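Local structure of putative uncharacterized protein (Emericella nidulans, 3PGB) at residues 410-415 and 439-444; 463-468 and 739-744. The protein is a copper amine oxidase that probably oxidises primary amines to aldehydes, using a copper ion and a topaquinone cofactor made from one of its own tyrosines. All coordinates share one frame; numbering follows the deposited sequence.

Interaction 1 of 2, residues 410-415 and 439-444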
ATOM      1  N   PRO A 410      -3.693 -18.932 -20.962  1.00 19.30           N
ATOM      2  CA  PRO A 410      -2.853 -19.093 -22.156  1.00 19.51           C
ATOM      3  C   PRO A 410      -1.617 -18.190 -22.186  1.00 19.79           C
ATOM      4  O   PRO A 410      -0.623 -18.516 -22.845  1.00 19.93           O
ATOM      5  CB  PRO A 410      -3.798 -18.715 -23.308  1.00 19.47           C
ATOM      6  CG  PRO A 410      -5.146 -18.902 -22.773  1.00 19.50           C
ATOM      7  CD  PRO A 410      -5.065 -18.541 -21.323  1.00 19.17           C
ATOM      8  N   TYR A 411      -1.690 -17.057 -21.495  1.00 19.98           N
ATOM      9  CA  TYR A 411      -0.610 -16.078 -21.511  1.00 20.16           C
ATOM     10  C   TYR A 411       0.089 -15.973 -20.160  1.00 20.01           C
ATOM     11  O   TYR A 411       0.699 -14.956 -19.853  1.00 19.92           O
ATOM     12  CB  TYR A 411      -1.155 -14.722 -21.958  1.00 20.19           C
ATOM     13  CG  TYR A 411      -1.967 -14.821 -23.224  1.00 20.74           C
ATOM     14  CD1 TYR A 411      -1.347 -14.984 -24.459  1.00 21.91           C
ATOM     15  CD2 TYR A 411      -3.352 -14.782 -23.189  1.00 21.53           C
ATOM     16  CE1 TYR A 411      -2.086 -15.094 -25.625  1.00 22.25           C
ATOM     17  CE2 TYR A 411      -4.105 -14.889 -24.348  1.00 21.99           C
ATOM     18  CZ  TYR A 411      -3.463 -15.043 -25.562  1.00 22.57           C
ATOM     19  OH  TYR A 411      -4.195 -15.146 -26.717  1.00 24.03           O
ATOM     20  N   ALA A 412       0.006 -17.035 -19.364  1.00 20.05           N
ATOM     21  CA  ALA A 412       0.767 -17.130 -18.120  1.00 20.15           C
ATOM     22  C   ALA A 412       2.156 -17.710 -18.429  1.00 20.19           C
ATOM     23  O   ALA A 412       2.485 -18.817 -18.006  1.00 20.04           O
ATOM     24  CB  ALA A 412       0.027 -17.992 -17.107  1.00 19.96           C
ATOM     25  N   PHE A 413       2.962 -16.945 -19.165  1.00 20.23           N
ATOM     26  CA  PHE A 413       4.239 -17.419 -19.691  1.00 20.44           C
ATOM     27  C   PHE A 413       5.268 -17.714 -18.599  1.00 20.25           C
ATOM     28  O   PHE A 413       5.091 -17.345 -17.444  1.00 20.02           O
ATOM     29  CB  PHE A 413       4.834 -16.388 -20.651  1.00 20.68           C
ATOM     30  CG  PHE A 413       3.995 -16.126 -21.868  1.00 22.10           C
ATOM     31  CD1 PHE A 413       3.602 -17.168 -22.700  1.00 23.50           C
ATOM     32  CD2 PHE A 413       3.615 -14.829 -22.199  1.00 23.33           C
ATOM     33  CE1 PHE A 413       2.836 -16.922 -23.835  1.00 24.53           C
ATOM     34  CE2 PHE A 413       2.850 -14.574 -23.333  1.00 23.76           C
ATOM     35  CZ  PHE A 413       2.461 -15.616 -24.151  1.00 24.26           C
ATOM     36  N   GLU A 414       6.351 -18.384 -18.984  1.00 20.20           N
ATOM     37  CA  GLU A 414       7.444 -18.682 -18.059  1.00 20.10           C
ATOM     38  C   GLU A 414       8.020 -17.375 -17.506  1.00 19.75           C
ATOM     39  O   GLU A 414       8.164 -16.399 -18.236  1.00 19.70           O
ATOM     40  CB  GLU A 414       8.530 -19.504 -18.770  1.00 20.13           C
ATOM     41  CG  GLU A 414       9.781 -19.814 -17.934  1.00 20.31           C
ATOM     42  CD  GLU A 414      10.720 -20.807 -18.615  1.00 20.59           C
ATOM     43  OE1 GLU A 414      10.591 -21.024 -19.842  1.00 21.00           O
ATOM     44  OE2 GLU A 414      11.599 -21.361 -17.923  1.00 20.09           O
ATOM     45  N   LEU A 415       8.328 -17.370 -16.213  1.00 19.50           N
ATOM     46  CA  LEU A 415       8.873 -16.193 -15.537  1.00 19.36           C
ATOM     47  C   LEU A 415      10.384 -16.106 -15.734  1.00 19.38           C
ATOM     48  O   LEU A 415      11.054 -17.128 -15.893  1.00 19.78           O
ATOM     49  CB  LEU A 415       8.553 -16.264 -14.042  1.00 19.18           C
ATOM     50  CG  LEU A 415       7.067 -16.377 -13.696  1.00 19.08           C
ATOM     51  CD1 LEU A 415       6.868 -16.476 -12.193  1.00 18.60           C
ATOM     52  CD2 LEU A 415       6.296 -15.188 -14.255  1.00 18.93           C
ATOM     53  N   HIS A 439      -0.563 -27.089 -24.032  1.00 24.80           N
ATOM     54  CA  HIS A 439       0.554 -26.173 -23.972  1.00 24.43           C
ATOM     55  C   HIS A 439       0.943 -26.097 -22.508  1.00 23.95           C
ATOM     56  O   HIS A 439       0.094 -25.827 -21.660  1.00 23.70           O
ATOM     57  CB  HIS A 439       0.121 -24.799 -24.490  1.00 24.49           C
ATOM     58  CG  HIS A 439      -0.190 -24.772 -25.957  1.00 24.84           C
ATOM     59  ND1 HIS A 439       0.493 -23.971 -26.847  1.00 24.93           N
ATOM     60  CD2 HIS A 439      -1.104 -25.454 -26.689  1.00 24.96           C
ATOM     61  CE1 HIS A 439       0.011 -24.158 -28.064  1.00 25.85           C
ATOM     62  NE2 HIS A 439      -0.959 -25.053 -27.995  1.00 25.32           N
ATOM     63  N   THR A 440       2.213 -26.366 -22.213  1.00 23.53           N
ATOM     64  CA  THR A 440       2.738 -26.237 -20.861  1.00 23.06           C
ATOM     65  C   THR A 440       3.653 -25.017 -20.799  1.00 23.04           C
ATOM     66  O   THR A 440       4.583 -24.889 -21.598  1.00 22.80           O
ATOM     67  CB  THR A 440       3.509 -27.504 -20.421  1.00 22.96           C
ATOM     68  OG1 THR A 440       2.587 -28.589 -20.251  1.00 22.24           O
ATOM     69  CG2 THR A 440       4.251 -27.268 -19.099  1.00 22.31           C
ATOM     70  N   HIS A 441       3.352 -24.115 -19.867  1.00 22.93           N
ATOM     71  CA  HIS A 441       4.218 -22.988 -19.550  1.00 23.04           C
ATOM     72  C   HIS A 441       5.127 -23.412 -18.410  1.00 22.86           C
ATOM     73  O   HIS A 441       4.690 -23.506 -17.259  1.00 22.80           O
ATOM     74  CB  HIS A 441       3.401 -21.766 -19.122  1.00 23.28           C
ATOM     75  CG  HIS A 441       2.586 -21.165 -20.224  1.00 23.97           C
ATOM     76  ND1 HIS A 441       3.109 -20.895 -21.473  1.00 24.95           N
ATOM     77  CD2 HIS A 441       1.291 -20.771 -20.262  1.00 23.89           C
ATOM     78  CE1 HIS A 441       2.167 -20.365 -22.235  1.00 24.95           C
ATOM     79  NE2 HIS A 441       1.057 -20.274 -21.522  1.00 24.98           N
ATOM     80  N   VAL A 442       6.390 -23.674 -18.735  1.00 22.61           N
ATOM     81  CA  VAL A 442       7.340 -24.168 -17.751  1.00 22.30           C
ATOM     82  C   VAL A 442       7.668 -23.059 -16.771  1.00 21.93           C
ATOM     83  O   VAL A 442       7.924 -21.939 -17.184  1.00 21.98           O
ATOM     84  CB  VAL A 442       8.640 -24.660 -18.418  1.00 22.39           C
ATOM     85  CG1 VAL A 442       9.685 -25.027 -17.359  1.00 22.15           C
ATOM     86  CG2 VAL A 442       8.351 -25.841 -19.323  1.00 22.24           C
ATOM     87  N   ASP A 443       7.645 -23.371 -15.478  1.00 21.50           N
ATOM     88  CA  ASP A 443       8.041 -22.421 -14.448  1.00 21.18           C
ATOM     89  C   ASP A 443       7.326 -21.087 -14.638  1.00 20.93           C
ATOM     90  O   ASP A 443       7.954 -20.036 -14.818  1.00 20.75           O
ATOM     91  CB  ASP A 443       9.559 -22.234 -14.456  1.00 21.23           C
ATOM     92  CG  ASP A 443      10.313 -23.531 -14.201  1.00 21.43           C
ATOM     93  OD1 ASP A 443      11.492 -23.613 -14.604  1.00 22.23           O
ATOM     94  OD2 ASP A 443       9.740 -24.463 -13.598  1.00 21.33           O
ATOM     95  N   SER A 444       5.999 -21.156 -14.608  1.00 20.60           N
ATOM     96  CA  SER A 444       5.144 -19.980 -14.738  1.00 20.26           C
ATOM     97  C   SER A 444       4.519 -19.561 -13.401  1.00 19.87           C
ATOM     98  O   SER A 444       4.110 -18.419 -13.258  1.00 20.21           O
ATOM     99  CB  SER A 444       4.059 -20.231 -15.782  1.00 20.24           C
ATOM    100  OG  SER A 444       3.597 -21.566 -15.727  1.00 20.36           O
TER
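His441 NE2 gives its proton to the carbonyl oxygen Pro410 O at 2.8 Å, in a bond bent to 145° at the hydrogen. The imidazole comes to this oxygen from above the carbonyl plane, while the oxygen sits at the ring's edge. CG of His441 stands anti to its own carbonyl carbon (chi1 -68°), and the imidazole lies against the loop 410-415. Phe413 CA lies over one imidazole face, a CH-pi contact of 4.2 Å to the ring centroid. The Phe413 ring then turns its own edge to His441 in an offset edge-to-face pair, planes 81° apart, with Phe413 CD1 3.5 Å from His441 CE1. A loop is thus moored by one histidine through both its N-H and its face. The histidine belongs to strand 437-451 of the large beta domain characteristic of copper amine oxidases, and strand 426-434 flanks it, with Phe432 meeting the imidazole. Further along, Leu415 N donates a nearly straight bond of 3.0 Å to Asp443 O, where the chain 439-444 turns a corner. Across this corner Ser444 OG donates to His441 O at 2.7 Å and also bonds to Thr430 OG1; Ser444 CB touches Ala412 O. Glu414 and Asp443 run side by side, Glu414 OE2 and Asp443 OD1 4.0 Å apart. Their likely repulsion is probably eased by Lys417, which forms a salt bridge with Asp443 and a weak, long ion pair with Glu414, whose OE1 accepts from Gly775 N. Leu415 CD1 reaches Ser444 O at 3.5 Å.

Interaction 2 of 2, residues 463-468 and 739-744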
ATOM      1  N   GLU A 463      15.851   0.309  28.794  1.00 22.38           N
ATOM      2  CA  GLU A 463      16.547  -0.859  29.356  1.00 22.49           C
ATOM      3  C   GLU A 463      16.634  -2.070  28.417  1.00 22.13           C
ATOM      4  O   GLU A 463      17.525  -2.904  28.578  1.00 22.04           O
ATOM      5  CB  GLU A 463      15.854  -1.279  30.647  1.00 22.79           C
ATOM      6  CG  GLU A 463      15.759  -0.165  31.682  1.00 24.31           C
ATOM      7  CD  GLU A 463      15.107  -0.616  32.981  1.00 27.27           C
ATOM      8  OE1 GLU A 463      14.515  -1.724  33.015  1.00 27.76           O
ATOM      9  OE2 GLU A 463      15.187   0.151  33.973  1.00 30.08           O
ATOM     10  N   PHE A 464      15.719  -2.181  27.453  1.00 21.73           N
ATOM     11  CA  PHE A 464      15.770  -3.271  26.480  1.00 21.41           C
ATOM     12  C   PHE A 464      15.063  -2.946  25.175  1.00 20.85           C
ATOM     13  O   PHE A 464      14.230  -2.046  25.104  1.00 20.78           O
ATOM     14  CB  PHE A 464      15.183  -4.555  27.072  1.00 21.66           C
ATOM     15  CG  PHE A 464      13.706  -4.479  27.353  1.00 22.93           C
ATOM     16  CD1 PHE A 464      12.789  -5.091  26.502  1.00 24.05           C
ATOM     17  CD2 PHE A 464      13.232  -3.799  28.471  1.00 23.87           C
ATOM     18  CE1 PHE A 464      11.424  -5.023  26.757  1.00 24.17           C
ATOM     19  CE2 PHE A 464      11.873  -3.725  28.735  1.00 24.27           C
ATOM     20  CZ  PHE A 464      10.967  -4.341  27.876  1.00 24.75           C
ATOM     21  N   VAL A 465      15.405  -3.700  24.140  1.00 20.30           N
ATOM     22  CA  VAL A 465      14.742  -3.582  22.849  1.00 19.89           C
ATOM     23  C   VAL A 465      14.392  -4.971  22.344  1.00 19.54           C
ATOM     24  O   VAL A 465      15.134  -5.924  22.566  1.00 19.47           O
ATOM     25  CB  VAL A 465      15.639  -2.863  21.830  1.00 19.85           C
ATOM     26  CG1 VAL A 465      14.969  -2.804  20.458  1.00 19.69           C
ATOM     27  CG2 VAL A 465      15.969  -1.464  22.328  1.00 19.98           C
ATOM     28  N   SER A 466      13.250  -5.093  21.682  1.00 19.26           N
ATOM     29  CA  SER A 466      12.865  -6.359  21.082  1.00 19.15           C
ATOM     30  C   SER A 466      12.294  -6.128  19.695  1.00 18.92           C
ATOM     31  O   SER A 466      11.678  -5.088  19.439  1.00 18.84           O
ATOM     32  CB  SER A 466      11.852  -7.088  21.965  1.00 19.11           C
ATOM     33  OG  SER A 466      10.589  -6.464  21.900  1.00 19.52           O
ATOM     34  N   VAL A 467      12.517  -7.097  18.805  1.00 18.45           N
ATOM     35  CA  VAL A 467      12.032  -7.025  17.426  1.00 18.17           C
ATOM     36  C   VAL A 467      11.712  -8.414  16.863  1.00 17.77           C
ATOM     37  O   VAL A 467      12.385  -9.392  17.197  1.00 17.65           O
ATOM     38  CB  VAL A 467      13.063  -6.355  16.497  1.00 18.18           C
ATOM     39  CG1 VAL A 467      12.475  -6.163  15.103  1.00 18.13           C
ATOM     40  CG2 VAL A 467      13.521  -5.025  17.069  1.00 18.01           C
ATOM     41  N   THR A 468      10.673  -8.484  16.030  1.00 17.37           N
ATOM     42  CA  THR A 468      10.301  -9.703  15.312  1.00 17.27           C
ATOM     43  C   THR A 468      10.432  -9.445  13.815  1.00 17.24           C
ATOM     44  O   THR A 468       9.981  -8.409  13.320  1.00 17.12           O
ATOM     45  CB  THR A 468       8.841 -10.114  15.598  1.00 17.22           C
ATOM     46  OG1 THR A 468       8.657 -10.314  17.004  1.00 17.79           O
ATOM     47  CG2 THR A 468       8.486 -11.392  14.866  1.00 17.01           C
ATOM     48  N   VAL A 739      17.237  -7.638  23.095  1.00 22.54           N
ATOM     49  CA  VAL A 739      18.491  -7.161  23.670  1.00 22.95           C
ATOM     50  C   VAL A 739      18.220  -6.352  24.930  1.00 23.53           C
ATOM     51  O   VAL A 739      17.521  -5.342  24.876  1.00 23.37           O
ATOM     52  CB  VAL A 739      19.261  -6.259  22.694  1.00 23.00           C
ATOM     53  CG1 VAL A 739      20.649  -5.958  23.256  1.00 22.79           C
ATOM     54  CG2 VAL A 739      19.352  -6.903  21.312  1.00 22.56           C
ATOM     55  N   ASP A 740      18.758  -6.809  26.060  1.00 24.37           N
ATOM     56  CA  ASP A 740      18.769  -6.022  27.292  1.00 25.13           C
ATOM     57  C   ASP A 740      20.089  -5.261  27.336  1.00 25.73           C
ATOM     58  O   ASP A 740      21.111  -5.787  26.919  1.00 25.72           O
ATOM     59  CB  ASP A 740      18.620  -6.920  28.524  1.00 25.24           C
ATOM     60  CG  ASP A 740      17.196  -7.407  28.723  1.00 25.65           C
ATOM     61  OD1 ASP A 740      16.470  -6.829  29.556  1.00 26.97           O
ATOM     62  OD2 ASP A 740      16.789  -8.362  28.038  1.00 27.19           O
ATOM     63  N   TYR A 741      20.074  -4.023  27.822  1.00 26.65           N
ATOM     64  CA  TYR A 741      21.287  -3.196  27.782  1.00 27.27           C
ATOM     65  C   TYR A 741      21.386  -2.198  28.928  1.00 27.71           C
ATOM     66  O   TYR A 741      20.374  -1.723  29.441  1.00 27.89           O
ATOM     67  CB  TYR A 741      21.388  -2.462  26.443  1.00 27.23           C
ATOM     68  CG  TYR A 741      20.374  -1.360  26.259  1.00 27.50           C
ATOM     69  CD1 TYR A 741      20.693  -0.043  26.564  1.00 27.81           C
ATOM     70  CD2 TYR A 741      19.096  -1.631  25.779  1.00 27.77           C
ATOM     71  CE1 TYR A 741      19.771   0.978  26.405  1.00 27.60           C
ATOM     72  CE2 TYR A 741      18.165  -0.612  25.611  1.00 27.84           C
ATOM     73  CZ  TYR A 741      18.514   0.690  25.928  1.00 27.74           C
ATOM     74  OH  TYR A 741      17.614   1.716  25.766  1.00 27.61           O
ATOM     75  N   SER A 742      22.621  -1.902  29.321  1.00 28.36           N
ATOM     76  CA  SER A 742      22.914  -0.896  30.346  1.00 28.92           C
ATOM     77  C   SER A 742      24.412  -0.595  30.390  1.00 29.48           C
ATOM     78  O   SER A 742      25.241  -1.412  29.958  1.00 29.43           O
ATOM     79  CB  SER A 742      22.433  -1.349  31.734  1.00 28.85           C
ATOM     80  OG  SER A 742      23.036  -2.571  32.119  1.00 28.81           O
ATOM     81  N   ASP A 743      24.748   0.587  30.906  1.00 30.06           N
ATOM     82  CA  ASP A 743      26.144   1.011  31.070  1.00 30.54           C
ATOM     83  C   ASP A 743      26.996   0.773  29.815  1.00 30.32           C
ATOM     84  O   ASP A 743      28.142   0.338  29.908  1.00 30.35           O
ATOM     85  CB  ASP A 743      26.766   0.319  32.293  1.00 30.78           C
ATOM     86  CG  ASP A 743      26.100   0.738  33.603  1.00 32.32           C
ATOM     87  OD1 ASP A 743      26.147   1.946  33.942  1.00 33.99           O
ATOM     88  OD2 ASP A 743      25.530  -0.137  34.296  1.00 34.03           O
ATOM     89  N   GLY A 744      26.417   1.048  28.647  1.00 30.13           N
ATOM     90  CA  GLY A 744      27.158   1.045  27.386  1.00 30.05           C
ATOM     91  C   GLY A 744      27.362  -0.276  26.670  1.00 30.03           C
ATOM     92  O   GLY A 744      28.084  -0.326  25.676  1.00 29.94           O
TER
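Val465 and Val739 hold each other by two backbone hydrogen bonds, Val465 N to Val739 O at 2.8 Å and Val739 N to Val465 O, also at 2.8 Å. They are an antiparallel hydrogen-bonded pair, and a third bond, Tyr741 N to Glu463 O at 2.9 Å, extends the register by two residues. Between these lies the non-hydrogen-bonded pair Phe464 and Asp740, where Phe464 CA makes a CA-H...O contact with Val739 O. The strands run at 160° to each other, joining two hairpins, 457-460 with 464-479 and 736-742 with 745-750, far from the chain's centre. This is consistent with the arms by which each subunit of a copper amine oxidase embraces its partner, and many residues here lie within reach of the second subunit. On the face bearing Phe464 and Asp740, Asp740 OD1 comes within 3.6 Å of Phe464 CB, but the carboxylate finds its main partner in Arg738, which also makes a cation-pi contact with the Phe464 ring. The other face carries both valines; Val465 packs there on Leu416 and Val739 on Leu770, both of the second subunit. Tyr741 CG lies between its backbone N and carbonyl carbon (chi1 71°), and the ring passes beside Glu463 and Phe464. Its hydroxyl bonds to Thr461 O, while Tyr773 of the second subunit meets the ring edge-to-face. One tyrosine face takes Glu463 CA toward its rim, CE2 of Tyr741 lies 3.4 Å from Phe464 N, and the same CE2 touches Val465 CG2 at 4.0 Å.

Overall arrangement
The centres of interactions 1 and 2 lie about 49 Å apart, yet they are tied to neighbouring strands, 437-451 and 464-479. Both contacts are largely buried. Interaction 1 is nearer the chain's centre: a loop is fastened to a strand mostly through side chains, with an imidazole as both donor and aromatic partner. Interaction 2, on a far projection with an exposed end at Glu463, relies on regular strand pairing, and several of its side chains also pack on the other subunit. The dimer brings the two regions together. Leu416, next to the loop of interaction 1, packs in the second subunit against Val465, while Phe413 meets Ser460 of the second subunit. Tyr773 bonds to Glu414 O within its own chain and, from the second subunit, meets Tyr741.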